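Local coordinates for protein extracellular sialidase/neuraminidase, putative (Aspergillus fumigatus, PDB 2XZI) that acts as a sialidase of the KDNase type, hydrolysing glycosidic linkages of the deaminated sialic acid KDN, probably at the ends of glycoconjugates, at residues N2-K6 with A287-T291; A8-E14 with R373-W379; V44-T48 with V109-I115; V71-T75 with D160-W165. The contacts are given in a common frame with arbitrary orientation. Residue numbers count along the deposited sequence, not the author numbering.

Contact 1. Residues N2-K6 with A287-T291; sequences NDPAK and APART
A bidentate aspartate–arginine salt bridge fastens the N-terminal tail to one blade of the sialidase β-propeller, the blade built from strands 279-284, 290-294, 305-310 and 322-323. The tail runs extended through N2 and D3 and then enters a 3-10 turn at P4-K6, where K6 N donates to D3 O at 3.2 Å. Opposite it, a cis peptide bond precedes P288, and strand geometry begins at R290. D3 and P288 are nearest in the backbone, CA to CA 6.8 Å.

D3 takes the t rotamer (chi1 -172°), which brings its carboxylate onto R290. R290 NE donates to D3 OD2 and R290 NH2 to D3 OD1, both at 2.8 Å and nearly straight, so the carboxylate lies near the guanidinium plane. R290 reaches across with chi1 m and chi2 and chi3 t. D3 OD1 also accepts from A5 N at 2.9 Å, forming an Asx turn, and D3 OD2 from the hydroxyl of Y311; R290 NH1 hydrogen-bonds to N284 OD1. Proline suits the first position of the 3-10 turn, and its ring meets another: P4 CD lies 4.2 Å from P288 CD. A5 CB points toward 287-291, 3.9 Å from R290 NH2; a small side chain fits beside the guanidinium.

With little surface buried, the charged, doubly hydrogen-bonded pair gives this edge-of-molecule contact its direction as well as its hold.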
loop_
_atom_site.group_PDB
_atom_site.type_symbol
_atom_site.label_atom_id
_atom_site.label_comp_id
_atom_site.label_asym_id
_atom_site.label_seq_id
_atom_site.Cartn_x
_atom_site.Cartn_y
_atom_site.Cartn_z
ATOM N N ASN A 2 -26.150 4.603 -15.349
ATOM C CA ASN A 2 -25.357 4.668 -16.608
ATOM C C ASN A 2 -23.932 5.119 -16.323
ATOM O O ASN A 2 -23.714 6.058 -15.562
ATOM C CB ASN A 2 -25.998 5.643 -17.605
ATOM C CG ASN A 2 -27.469 5.369 -17.840
ATOM O OD1 ASN A 2 -27.843 4.330 -18.392
ATOM N ND2 ASN A 2 -28.317 6.314 -17.429
ATOM N N ASP A 3 -22.966 4.431 -16.926
ATOM C CA ASP A 3 -21.562 4.818 -16.805
ATOM C C ASP A 3 -20.967 4.846 -18.201
ATOM O O ASP A 3 -20.792 3.780 -18.825
ATOM C CB ASP A 3 -20.788 3.869 -15.882
ATOM C CG ASP A 3 -19.370 4.373 -15.576
ATOM O OD1 ASP A 3 -18.823 5.154 -16.370
ATOM O OD2 ASP A 3 -18.800 3.990 -14.535
ATOM N N PRO A 4 -20.656 6.059 -18.695
ATOM C CA PRO A 4 -20.147 6.230 -20.055
ATOM C C PRO A 4 -18.810 5.537 -20.258
ATOM O O PRO A 4 -18.440 5.254 -21.392
ATOM C CB PRO A 4 -19.961 7.750 -20.179
ATOM C CG PRO A 4 -19.802 8.224 -18.763
ATOM C CD PRO A 4 -20.731 7.355 -17.986
ATOM N N ALA A 5 -18.085 5.272 -19.172
ATOM C CA ALA A 5 -16.775 4.622 -19.285
ATOM C C ALA A 5 -16.839 3.222 -19.885
ATOM O O ALA A 5 -15.880 2.765 -20.513
ATOM C CB ALA A 5 -16.101 4.561 -17.927
ATOM N N LYS A 6 -17.960 2.541 -19.704
ATOM C CA LYS A 6 -18.132 1.199 -20.253
ATOM C C LYS A 6 -18.015 1.195 -21.779
ATOM O O LYS A 6 -17.636 0.176 -22.366
ATOM C CB LYS A 6 -19.451 0.595 -19.788
ATOM C CG LYS A 6 -19.598 -0.899 -20.109
ATOM C CD LYS A 6 -20.828 -1.500 -19.447
ATOM C CE LYS A 6 -20.894 -3.000 -19.659
ATOM N NZ LYS A 6 -22.184 -3.567 -19.144
ATOM N N ALA A 287 -20.461 13.484 -11.919
ATOM C CA ALA A 287 -21.299 12.341 -12.295
ATOM C C ALA A 287 -20.666 11.518 -13.413
ATOM O O ALA A 287 -20.261 12.072 -14.432
ATOM C CB ALA A 287 -22.690 12.804 -12.706
ATOM N N PRO A 288 -20.566 10.193 -13.225
ATOM C CA PRO A 288 -20.889 9.517 -11.968
ATOM C C PRO A 288 -19.657 9.401 -11.075
ATOM O O PRO A 288 -18.610 8.945 -11.530
ATOM C CB PRO A 288 -21.369 8.133 -12.428
ATOM C CG PRO A 288 -20.692 7.909 -13.749
ATOM C CD PRO A 288 -20.276 9.237 -14.313
ATOM N N ALA A 289 -19.781 9.831 -9.822
ATOM C CA ALA A 289 -18.683 9.743 -8.862
ATOM C C ALA A 289 -18.342 8.284 -8.583
ATOM O O ALA A 289 -19.242 7.442 -8.497
ATOM C CB ALA A 289 -19.054 10.451 -7.585
ATOM N N ARG A 290 -17.046 7.984 -8.461
ATOM C CA ARG A 290 -16.598 6.600 -8.280
ATOM C C ARG A 290 -15.514 6.463 -7.218
ATOM O O ARG A 290 -14.569 7.263 -7.176
ATOM C CB ARG A 290 -16.071 6.038 -9.611
ATOM C CG ARG A 290 -17.078 6.085 -10.797
ATOM C CD ARG A 290 -16.463 5.459 -12.042
ATOM N NE ARG A 290 -17.037 5.855 -13.338
ATOM C CZ ARG A 290 -16.706 6.957 -14.013
ATOM N NH1 ARG A 290 -15.851 7.849 -13.518
ATOM N NH2 ARG A 290 -17.241 7.172 -15.203
ATOM N N THR A 291 -15.649 5.426 -6.389
ATOM C CA THR A 291 -14.618 4.958 -5.487
ATOM C C THR A 291 -14.252 3.575 -5.980
ATOM O O THR A 291 -15.134 2.781 -6.356
ATOM C CB THR A 291 -15.126 4.856 -4.036
ATOM O OG1 THR A 291 -15.662 6.113 -3.610
ATOM C CG2 THR A 291 -14.011 4.481 -3.082
#

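Contact 2. Residues A8-E14 with R373-W379; sequences AAPYHDE and RRFNLSW
In this six-bladed β-propeller the N-terminal strand 12-18 joins strands from the C-terminal end in the last blade, a velcro closure. Strands 12-14 and 373-375 run antiparallel (178°, axes 4.8 Å apart). D13 N donates to R374 O and R374 N to D13 O, each at 2.9 Å; H12–F375 and E14–R373 are non-hydrogen-bonded pairs, and N376 N continues the ladder to Y11 O at 3.1 Å.

N376 (chi1 p) is the N-cap of helix 377-381: its OD1 accepts from W379 N at 2.9 Å and Y11 N at 2.8 Å, its ND2 donates to A9 O at 2.9 Å, so one amide, both acceptor and donor, caps the helix and holds the 8-14 backbone. S378 (chi1 t) sends OG to A8 O at 2.7 Å. R374 NH2 donates to Y11 OH (chi1 t) at 3.0 Å, though D346 is that arginine's stronger partner. H12 (p) sets CB 4.0 Å from the centroid of W379's five-membered ring, a CH-pi contact, and H12 ND1 donates to E14 OE1 at 2.7 Å.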
loop_
_atom_site.group_PDB
_atom_site.type_symbol
_atom_site.label_atom_id
_atom_site.label_comp_id
_atom_site.label_asym_id
_atom_site.label_seq_id
_atom_site.Cartn_x
_atom_site.Cartn_y
_atom_site.Cartn_z
ATOM N N ALA A 8 -15.943 3.071 -23.587
ATOM C CA ALA A 8 -14.574 3.259 -24.054
ATOM C C ALA A 8 -14.001 1.885 -24.405
ATOM O O ALA A 8 -14.502 0.880 -23.925
ATOM C CB ALA A 8 -13.724 3.919 -22.980
ATOM N N ALA A 9 -12.959 1.842 -25.231
ATOM C CA ALA A 9 -12.250 0.585 -25.494
ATOM C C ALA A 9 -11.577 0.123 -24.200
ATOM O O ALA A 9 -10.858 0.900 -23.575
ATOM C CB ALA A 9 -11.212 0.765 -26.614
ATOM N N PRO A 10 -11.829 -1.133 -23.784
ATOM C CA PRO A 10 -11.144 -1.673 -22.606
ATOM C C PRO A 10 -9.637 -1.671 -22.814
ATOM O O PRO A 10 -9.151 -1.939 -23.920
ATOM C CB PRO A 10 -11.670 -3.108 -22.502
ATOM C CG PRO A 10 -12.870 -3.156 -23.366
ATOM C CD PRO A 10 -12.726 -2.117 -24.411
ATOM N N TYR A 11 -8.906 -1.332 -21.761
ATOM C CA TYR A 11 -7.451 -1.282 -21.805
ATOM C C TYR A 11 -6.908 -2.019 -20.589
ATOM O O TYR A 11 -7.369 -1.805 -19.474
ATOM C CB TYR A 11 -6.976 0.183 -21.812
ATOM C CG TYR A 11 -5.474 0.384 -21.825
ATOM C CD1 TYR A 11 -4.708 0.114 -20.692
ATOM C CD2 TYR A 11 -4.836 0.904 -22.947
ATOM C CE1 TYR A 11 -3.334 0.305 -20.688
ATOM C CE2 TYR A 11 -3.466 1.107 -22.958
ATOM C CZ TYR A 11 -2.728 0.816 -21.827
ATOM O OH TYR A 11 -1.372 1.020 -21.845
ATOM N N HIS A 12 -5.937 -2.894 -20.810
ATOM C CA HIS A 12 -5.154 -3.426 -19.697
ATOM C C HIS A 12 -3.778 -3.817 -20.180
ATOM O O HIS A 12 -3.598 -4.296 -21.304
ATOM C CB HIS A 12 -5.834 -4.663 -19.087
ATOM C CG HIS A 12 -5.743 -5.878 -19.956
ATOM N ND1 HIS A 12 -4.710 -6.786 -19.848
ATOM C CD2 HIS A 12 -6.543 -6.332 -20.950
ATOM C CE1 HIS A 12 -4.876 -7.745 -20.740
ATOM N NE2 HIS A 12 -5.981 -7.497 -21.417
ATOM N N ASP A 13 -2.800 -3.628 -19.309
ATOM C CA ASP A 13 -1.482 -4.234 -19.501
ATOM C C ASP A 13 -0.885 -4.494 -18.127
ATOM O O ASP A 13 -1.269 -3.864 -17.136
ATOM C CB ASP A 13 -0.563 -3.367 -20.375
ATOM C CG ASP A 13 0.436 -4.197 -21.217
ATOM O OD1 ASP A 13 0.717 -5.376 -20.912
ATOM O OD2 ASP A 13 0.961 -3.645 -22.210
ATOM N N GLU A 14 0.044 -5.431 -18.072
ATOM C CA GLU A 14 0.535 -5.901 -16.802
ATOM C C GLU A 14 1.889 -6.549 -16.980
ATOM O O GLU A 14 2.155 -7.210 -17.993
ATOM C CB GLU A 14 -0.475 -6.873 -16.186
ATOM C CG GLU A 14 -0.893 -8.038 -17.090
ATOM C CD GLU A 14 -1.953 -7.693 -18.132
ATOM O OE1 GLU A 14 -2.812 -6.817 -17.888
ATOM O OE2 GLU A 14 -1.925 -8.312 -19.213
ATOM N N ARG A 373 0.079 -3.196 -12.788
ATOM C CA ARG A 373 -1.035 -3.300 -13.713
ATOM C C ARG A 373 -1.524 -1.913 -14.032
ATOM O O ARG A 373 -1.551 -1.032 -13.143
ATOM C CB ARG A 373 -2.189 -4.042 -13.083
ATOM C CG ARG A 373 -1.931 -5.493 -12.807
ATOM C CD ARG A 373 -3.173 -6.178 -12.237
ATOM N NE ARG A 373 -3.019 -7.626 -12.312
ATOM C CZ ARG A 373 -3.236 -8.342 -13.413
ATOM N NH1 ARG A 373 -3.631 -7.756 -14.537
ATOM N NH2 ARG A 373 -3.047 -9.656 -13.388
ATOM N N ARG A 374 -1.918 -1.724 -15.292
ATOM C CA ARG A 374 -2.718 -0.579 -15.703
ATOM C C ARG A 374 -3.991 -1.100 -16.329
ATOM O O ARG A 374 -3.945 -2.032 -17.141
ATOM C CB ARG A 374 -1.960 0.284 -16.702
ATOM C CG ARG A 374 -0.805 1.031 -16.087
ATOM C CD ARG A 374 0.292 1.439 -17.089
ATOM N NE ARG A 374 -0.235 1.844 -18.389
ATOM C CZ ARG A 374 -0.745 3.043 -18.663
ATOM N NH1 ARG A 374 -0.778 3.990 -17.731
ATOM N NH2 ARG A 374 -1.253 3.280 -19.873
ATOM N N PHE A 375 -5.124 -0.497 -15.988
ATOM C CA PHE A 375 -6.378 -0.831 -16.650
ATOM C C PHE A 375 -7.294 0.358 -16.550
ATOM O O PHE A 375 -7.145 1.183 -15.651
ATOM C CB PHE A 375 -7.025 -2.087 -16.031
ATOM C CG PHE A 375 -7.057 -2.095 -14.523
ATOM C CD1 PHE A 375 -8.055 -1.439 -13.843
ATOM C CD2 PHE A 375 -6.101 -2.792 -13.792
ATOM C CE1 PHE A 375 -8.098 -1.454 -12.458
ATOM C CE2 PHE A 375 -6.142 -2.812 -12.406
ATOM C CZ PHE A 375 -7.157 -2.139 -11.744
ATOM N N ASN A 376 -8.223 0.484 -17.489
ATOM C CA ASN A 376 -9.200 1.554 -17.401
ATOM C C ASN A 376 -10.519 1.097 -16.806
ATOM O O ASN A 376 -10.722 -0.086 -16.516
ATOM C CB ASN A 376 -9.387 2.280 -18.739
ATOM C CG ASN A 376 -9.894 1.379 -19.856
ATOM O OD1 ASN A 376 -10.137 0.174 -19.681
ATOM N ND2 ASN A 376 -10.044 1.972 -21.029
ATOM N N LEU A 377 -11.400 2.062 -16.572
ATOM C CA LEU A 377 -12.713 1.767 -16.014
ATOM C C LEU A 377 -13.470 0.821 -16.931
ATOM O O LEU A 377 -14.144 -0.097 -16.459
ATOM C CB LEU A 377 -13.510 3.050 -15.797
ATOM C CG LEU A 377 -13.002 3.993 -14.714
ATOM C CD1 LEU A 377 -13.793 5.285 -14.822
ATOM C CD2 LEU A 377 -13.106 3.373 -13.315
ATOM N N SER A 378 -13.347 1.035 -18.244
ATOM C CA SER A 378 -13.987 0.152 -19.213
ATOM C C SER A 378 -13.593 -1.305 -19.016
ATOM O O SER A 378 -14.428 -2.185 -19.095
ATOM C CB SER A 378 -13.617 0.552 -20.625
ATOM O OG SER A 378 -14.184 -0.381 -21.516
ATOM N N TRP A 379 -12.318 -1.552 -18.741
ATOM C CA TRP A 379 -11.884 -2.920 -18.499
ATOM C C TRP A 379 -12.626 -3.532 -17.304
ATOM O O TRP A 379 -13.110 -4.666 -17.381
ATOM C CB TRP A 379 -10.365 -3.023 -18.335
ATOM C CG TRP A 379 -9.918 -4.429 -18.157
ATOM C CD1 TRP A 379 -9.668 -5.340 -19.140
ATOM C CD2 TRP A 379 -9.696 -5.104 -16.916
ATOM N NE1 TRP A 379 -9.287 -6.538 -18.591
ATOM C CE2 TRP A 379 -9.289 -6.424 -17.225
ATOM C CE3 TRP A 379 -9.786 -4.722 -15.567
ATOM C CZ2 TRP A 379 -8.979 -7.369 -16.234
ATOM C CZ3 TRP A 379 -9.461 -5.656 -14.581
ATOM C CH2 TRP A 379 -9.062 -6.962 -14.922
HETATM O O HOH W 1 -3.894 -5.072 -16.005
#

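Contact 3. Residues V44-T48 with V109-I115; sequences VRTTT and VDDDNTI
N113 adopts a left-handed backbone conformation (phi 72°, psi 12°), one that asparagine tolerates well. It ends the type I turn D110-N113, in which N113 N donates to D110 O at 2.9 Å; D110 N bonds T114 O at 2.9 Å, so the tip of the hairpin joining strands 101-109 and 115-122 is a type I turn with a G1 bulge. D112 OD1 adds an Asx turn by accepting from T114 N at 3.0 Å.

From this tip N113 (chi1 t, -152°) reaches the turn that ends strand 37-45 of the neighbouring propeller blade. N113 OD1 accepts from T47 N at 2.8 Å, and the two CA atoms lie 5.7 Å apart. T46, T47 and T48 all take the p rotamer; T46 OG1 accepts from T48 N at 3.2 Å, an ST turn. A water lies 2.8 Å from T47 OG1 and donates to D111 O at 3.0 Å.

Deeper in, branched aliphatic side chains meet: V44 CG2 is 3.8 Å from V109 CG2 and 4.4 Å from I115 CG2.

Because T46, T48 and N113 also hydrogen-bond to the D161 carboxylate, the polar groups of the two turns, together with the hydrocarbon of V44, V109 and I115, bind the two blades.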
loop_
_atom_site.group_PDB
_atom_site.type_symbol
_atom_site.label_atom_id
_atom_site.label_comp_id
_atom_site.label_asym_id
_atom_site.label_seq_id
_atom_site.Cartn_x
_atom_site.Cartn_y
_atom_site.Cartn_z
ATOM N N VAL A 44 2.019 5.995 -5.825
ATOM C CA VAL A 44 1.377 7.289 -6.003
ATOM C C VAL A 44 1.776 7.927 -7.315
ATOM O O VAL A 44 2.850 7.697 -7.825
ATOM C CB VAL A 44 1.685 8.284 -4.844
ATOM C CG1 VAL A 44 1.028 7.812 -3.526
ATOM C CG2 VAL A 44 3.190 8.521 -4.696
ATOM N N ARG A 45 0.877 8.738 -7.851
ATOM C CA ARG A 45 1.190 9.610 -8.968
ATOM C C ARG A 45 1.423 11.002 -8.393
ATOM O O ARG A 45 0.638 11.489 -7.577
ATOM C CB ARG A 45 0.011 9.636 -9.948
ATOM C CG ARG A 45 0.296 10.485 -11.180
ATOM C CD ARG A 45 -0.962 10.921 -11.861
ATOM N NE ARG A 45 -1.461 12.159 -11.275
ATOM C CZ ARG A 45 -2.732 12.550 -11.314
ATOM N NH1 ARG A 45 -3.655 11.793 -11.902
ATOM N NH2 ARG A 45 -3.082 13.697 -10.748
ATOM N N THR A 46 2.523 11.630 -8.787
ATOM C CA THR A 46 2.862 12.945 -8.239
ATOM C C THR A 46 2.132 14.015 -9.024
ATOM O O THR A 46 1.460 13.715 -10.006
ATOM C CB THR A 46 4.361 13.219 -8.303
ATOM O OG1 THR A 46 4.718 13.498 -9.662
ATOM C CG2 THR A 46 5.186 12.044 -7.771
ATOM N N THR A 47 2.278 15.278 -8.634
ATOM C CA THR A 47 1.540 16.305 -9.374
ATOM C C THR A 47 2.084 16.539 -10.787
ATOM O O THR A 47 1.435 17.206 -11.585
ATOM C CB THR A 47 1.432 17.635 -8.627
ATOM O OG1 THR A 47 2.698 18.281 -8.631
ATOM C CG2 THR A 47 0.903 17.436 -7.202
ATOM N N THR A 48 3.263 15.997 -11.088
ATOM C CA THR A 48 3.853 16.152 -12.419
ATOM C C THR A 48 3.348 15.081 -13.376
ATOM O O THR A 48 3.498 15.237 -14.590
ATOM C CB THR A 48 5.406 16.055 -12.408
ATOM O OG1 THR A 48 5.808 14.715 -12.070
ATOM C CG2 THR A 48 6.043 17.050 -11.445
ATOM N N VAL A 109 0.951 12.433 -1.595
ATOM C CA VAL A 109 1.443 13.561 -2.360
ATOM C C VAL A 109 0.707 14.820 -1.898
ATOM O O VAL A 109 -0.518 14.883 -1.927
ATOM C CB VAL A 109 1.254 13.353 -3.876
ATOM C CG1 VAL A 109 1.751 14.599 -4.643
ATOM C CG2 VAL A 109 1.970 12.079 -4.365
ATOM N N ASP A 110 1.476 15.816 -1.456
ATOM C CA ASP A 110 0.894 17.092 -1.021
ATOM C C ASP A 110 0.752 18.080 -2.183
ATOM O O ASP A 110 1.286 17.833 -3.265
ATOM C CB ASP A 110 1.685 17.694 0.142
ATOM C CG ASP A 110 0.802 18.439 1.139
ATOM O OD1 ASP A 110 -0.332 18.847 0.778
ATOM O OD2 ASP A 110 1.254 18.613 2.289
ATOM N N ASP A 111 0.048 19.198 -1.953
ATOM C CA ASP A 111 -0.352 20.132 -3.029
ATOM C C ASP A 111 0.828 20.793 -3.737
ATOM O O ASP A 111 0.723 21.197 -4.909
ATOM C CB ASP A 111 -1.241 21.266 -2.490
ATOM C CG ASP A 111 -2.505 20.778 -1.815
ATOM O OD1 ASP A 111 -2.863 19.586 -1.948
ATOM O OD2 ASP A 111 -3.150 21.611 -1.148
ATOM N N ASP A 112 1.929 20.945 -3.008
ATOM C CA ASP A 112 3.148 21.576 -3.523
ATOM C C ASP A 112 4.044 20.577 -4.242
ATOM O O ASP A 112 5.137 20.922 -4.681
ATOM C CB ASP A 112 3.932 22.214 -2.372
ATOM C CG ASP A 112 4.449 21.188 -1.370
ATOM O OD1 ASP A 112 3.763 20.152 -1.146
ATOM O OD2 ASP A 112 5.549 21.383 -0.819
ATOM N N ASN A 113 3.558 19.337 -4.338
ATOM C CA ASN A 113 4.331 18.174 -4.801
ATOM C C ASN A 113 5.400 17.640 -3.858
ATOM O O ASN A 113 6.209 16.812 -4.267
ATOM C CB ASN A 113 4.867 18.315 -6.238
ATOM C CG ASN A 113 5.031 16.978 -6.905
ATOM O OD1 ASN A 113 4.199 16.081 -6.728
ATOM N ND2 ASN A 113 6.121 16.813 -7.660
ATOM N N THR A 114 5.410 18.073 -2.592
ATOM C CA THR A 114 6.189 17.316 -1.608
ATOM C C THR A 114 5.558 15.919 -1.504
ATOM O O THR A 114 4.336 15.791 -1.337
ATOM C CB THR A 114 6.191 17.964 -0.227
ATOM O OG1 THR A 114 6.931 19.192 -0.298
ATOM C CG2 THR A 114 6.840 17.057 0.816
ATOM N N ILE A 115 6.382 14.893 -1.634
ATOM C CA ILE A 115 5.881 13.549 -1.384
ATOM C C ILE A 115 6.320 13.103 0.006
ATOM O O ILE A 115 7.505 12.929 0.273
ATOM C CB ILE A 115 6.313 12.513 -2.441
ATOM C CG1 ILE A 115 5.973 12.991 -3.863
ATOM C CG2 ILE A 115 5.628 11.174 -2.132
ATOM C CD1 ILE A 115 7.170 13.631 -4.591
HETATM O O HOH W 2 2.348 20.765 -7.333
#

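Contact 4. Residues V71-T75 with D160-W165; sequences VYKRT and DDGNTW
Y72 (chi1 p) turns its ring face to the edge of W165 (chi1 m) in an edge-to-face pair, the centroid of the tryptophan five-membered ring 4.7 Å from that of Y72, planes at 80°, with W165 NE1 3.3 Å from Y72 CZ. Two residues along strand 68-74, R74 (chi1 and chi3 m, chi2 t) points the same way; its NH1 donates to D161 O at 3.0 Å, while NH2 makes a salt bridge with E89, the stronger partner.

The partner loop 160-165 completes the sequence S-x-D-x-G-x-T-W that starts at S158, the Asp box that recurs in sialidase propellers between the third and fourth strands of a blade. Its type I' turn, D160-N163, has D161 at phi 62°, psi 36° and G162 at 86°, 0°. A CB on G162 would jam against the carbonyl O of D161 and come 3.3 Å from R74 CD, so glycine suits. D160 (chi1 p) fixes the loop: T164 N donates to D160 OD1 at 2.9 Å and T164 OG1 to D160 OD2 at 2.7 Å.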
loop_
_atom_site.group_PDB
_atom_site.type_symbol
_atom_site.label_atom_id
_atom_site.label_comp_id
_atom_site.label_asym_id
_atom_site.label_seq_id
_atom_site.Cartn_x
_atom_site.Cartn_y
_atom_site.Cartn_z
ATOM N N VAL A 71 12.557 0.232 -0.623
ATOM C CA VAL A 71 13.034 0.444 -1.990
ATOM C C VAL A 71 11.948 1.076 -2.854
ATOM O O VAL A 71 10.784 1.128 -2.458
ATOM C CB VAL A 71 13.590 -0.877 -2.621
ATOM C CG1 VAL A 71 14.807 -1.370 -1.818
ATOM C CG2 VAL A 71 12.501 -1.962 -2.755
ATOM N N TYR A 72 12.327 1.578 -4.026
ATOM C CA TYR A 72 11.371 2.200 -4.913
ATOM C C TYR A 72 11.845 2.239 -6.357
ATOM O O TYR A 72 13.044 2.057 -6.637
ATOM C CB TYR A 72 11.019 3.609 -4.428
ATOM C CG TYR A 72 12.062 4.688 -4.643
ATOM C CD1 TYR A 72 13.203 4.754 -3.857
ATOM C CD2 TYR A 72 11.872 5.678 -5.601
ATOM C CE1 TYR A 72 14.138 5.767 -4.029
ATOM C CE2 TYR A 72 12.815 6.697 -5.787
ATOM C CZ TYR A 72 13.936 6.743 -4.991
ATOM O OH TYR A 72 14.887 7.739 -5.149
ATOM N N LYS A 73 10.897 2.489 -7.248
ATOM C CA LYS A 73 11.182 2.831 -8.636
ATOM C C LYS A 73 10.323 4.001 -9.037
ATOM O O LYS A 73 9.203 4.154 -8.562
ATOM C CB LYS A 73 10.865 1.658 -9.558
ATOM C CG LYS A 73 11.791 0.466 -9.427
ATOM C CD LYS A 73 11.424 -0.608 -10.424
ATOM C CE LYS A 73 12.461 -1.699 -10.374
ATOM N NZ LYS A 73 12.318 -2.664 -11.473
ATOM N N ARG A 74 10.839 4.835 -9.928
ATOM C CA ARG A 74 10.049 5.895 -10.532
ATOM C C ARG A 74 9.907 5.623 -12.015
ATOM O O ARG A 74 10.758 4.967 -12.612
ATOM C CB ARG A 74 10.767 7.246 -10.407
ATOM C CG ARG A 74 11.395 7.543 -9.050
ATOM C CD ARG A 74 11.836 9.007 -9.025
ATOM N NE ARG A 74 12.784 9.320 -10.103
ATOM C CZ ARG A 74 13.045 10.551 -10.543
ATOM N NH1 ARG A 74 12.421 11.604 -10.043
ATOM N NH2 ARG A 74 13.925 10.731 -11.524
ATOM N N THR A 75 8.868 6.168 -12.624
ATOM C CA THR A 75 8.856 6.296 -14.065
ATOM C C THR A 75 9.948 7.265 -14.512
ATOM O O THR A 75 10.252 8.253 -13.820
ATOM C CB THR A 75 7.463 6.691 -14.611
ATOM O OG1 THR A 75 7.026 7.935 -14.032
ATOM C CG2 THR A 75 6.469 5.587 -14.281
ATOM N N ASP A 160 11.847 16.690 -4.830
ATOM C CA ASP A 160 12.306 16.653 -6.225
ATOM C C ASP A 160 11.687 15.488 -7.000
ATOM O O ASP A 160 12.369 14.769 -7.745
ATOM C CB ASP A 160 13.838 16.639 -6.287
ATOM C CG ASP A 160 14.458 15.463 -5.547
ATOM O OD1 ASP A 160 13.721 14.564 -5.072
ATOM O OD2 ASP A 160 15.712 15.430 -5.426
ATOM N N ASP A 161 10.377 15.313 -6.783
ATOM C CA ASP A 161 9.563 14.364 -7.546
ATOM C C ASP A 161 10.066 12.917 -7.338
ATOM O O ASP A 161 10.030 12.077 -8.267
ATOM C CB ASP A 161 9.551 14.790 -9.033
ATOM C CG ASP A 161 8.238 14.486 -9.737
ATOM O OD1 ASP A 161 7.189 14.334 -9.069
ATOM O OD2 ASP A 161 8.241 14.426 -10.997
ATOM N N GLY A 162 10.514 12.620 -6.116
ATOM C CA GLY A 162 10.959 11.273 -5.760
ATOM C C GLY A 162 12.405 10.953 -6.067
ATOM O O GLY A 162 12.871 9.840 -5.802
ATOM N N ASN A 163 13.137 11.912 -6.638
ATOM C CA ASN A 163 14.535 11.630 -6.988
ATOM C C ASN A 163 15.427 11.363 -5.762
ATOM O O ASN A 163 16.274 10.457 -5.766
ATOM C CB ASN A 163 15.116 12.751 -7.852
ATOM C CG ASN A 163 16.409 12.349 -8.522
ATOM O OD1 ASN A 163 16.528 11.242 -9.037
ATOM N ND2 ASN A 163 17.388 13.254 -8.522
ATOM N N THR A 164 15.217 12.147 -4.709
ATOM C CA THR A 164 15.935 11.945 -3.464
ATOM C C THR A 164 14.994 12.115 -2.279
ATOM O O THR A 164 13.939 12.757 -2.381
ATOM C CB THR A 164 17.113 12.925 -3.294
ATOM O OG1 THR A 164 16.601 14.251 -3.199
ATOM C CG2 THR A 164 18.112 12.838 -4.465
ATOM N N TRP A 165 15.421 11.537 -1.166
ATOM C CA TRP A 165 14.642 11.433 0.067
ATOM C C TRP A 165 15.453 11.902 1.265
ATOM O O TRP A 165 16.642 11.616 1.372
ATOM C CB TRP A 165 14.226 9.963 0.272
ATOM C CG TRP A 165 13.300 9.546 -0.804
ATOM C CD1 TRP A 165 13.639 8.983 -2.015
ATOM C CD2 TRP A 165 11.890 9.747 -0.835
ATOM N NE1 TRP A 165 12.515 8.795 -2.775
ATOM C CE2 TRP A 165 11.426 9.256 -2.075
ATOM C CE3 TRP A 165 10.964 10.282 0.073
ATOM C CZ2 TRP A 165 10.065 9.300 -2.445
ATOM C CZ3 TRP A 165 9.614 10.324 -0.285
ATOM C CH2 TRP A 165 9.180 9.836 -1.540
#

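Contacts 3 and 4 both join the first blade to the second, with centres 12 Å apart, and share D161: its OD1 lies 2.7 Å from T46 OG1 and its OD2 2.7 Å from T48 OG1. Contacts 1 and 2 meet at the closing side of the propeller, centres 15 Å apart; A5 CB packs 3.7 Å from L377 CB, and R290 CZ lies 3.5 Å from L377 CD1. The two pairs stay separate, contacts 2 and 4 coming no nearer than about 8 Å between nearest atoms. None of these residues lines the KDM pockets: the R373 side chain is about 14 Å from a bound KDM, while R39 and I40 of one pocket precede contact 3 on strand 37-45.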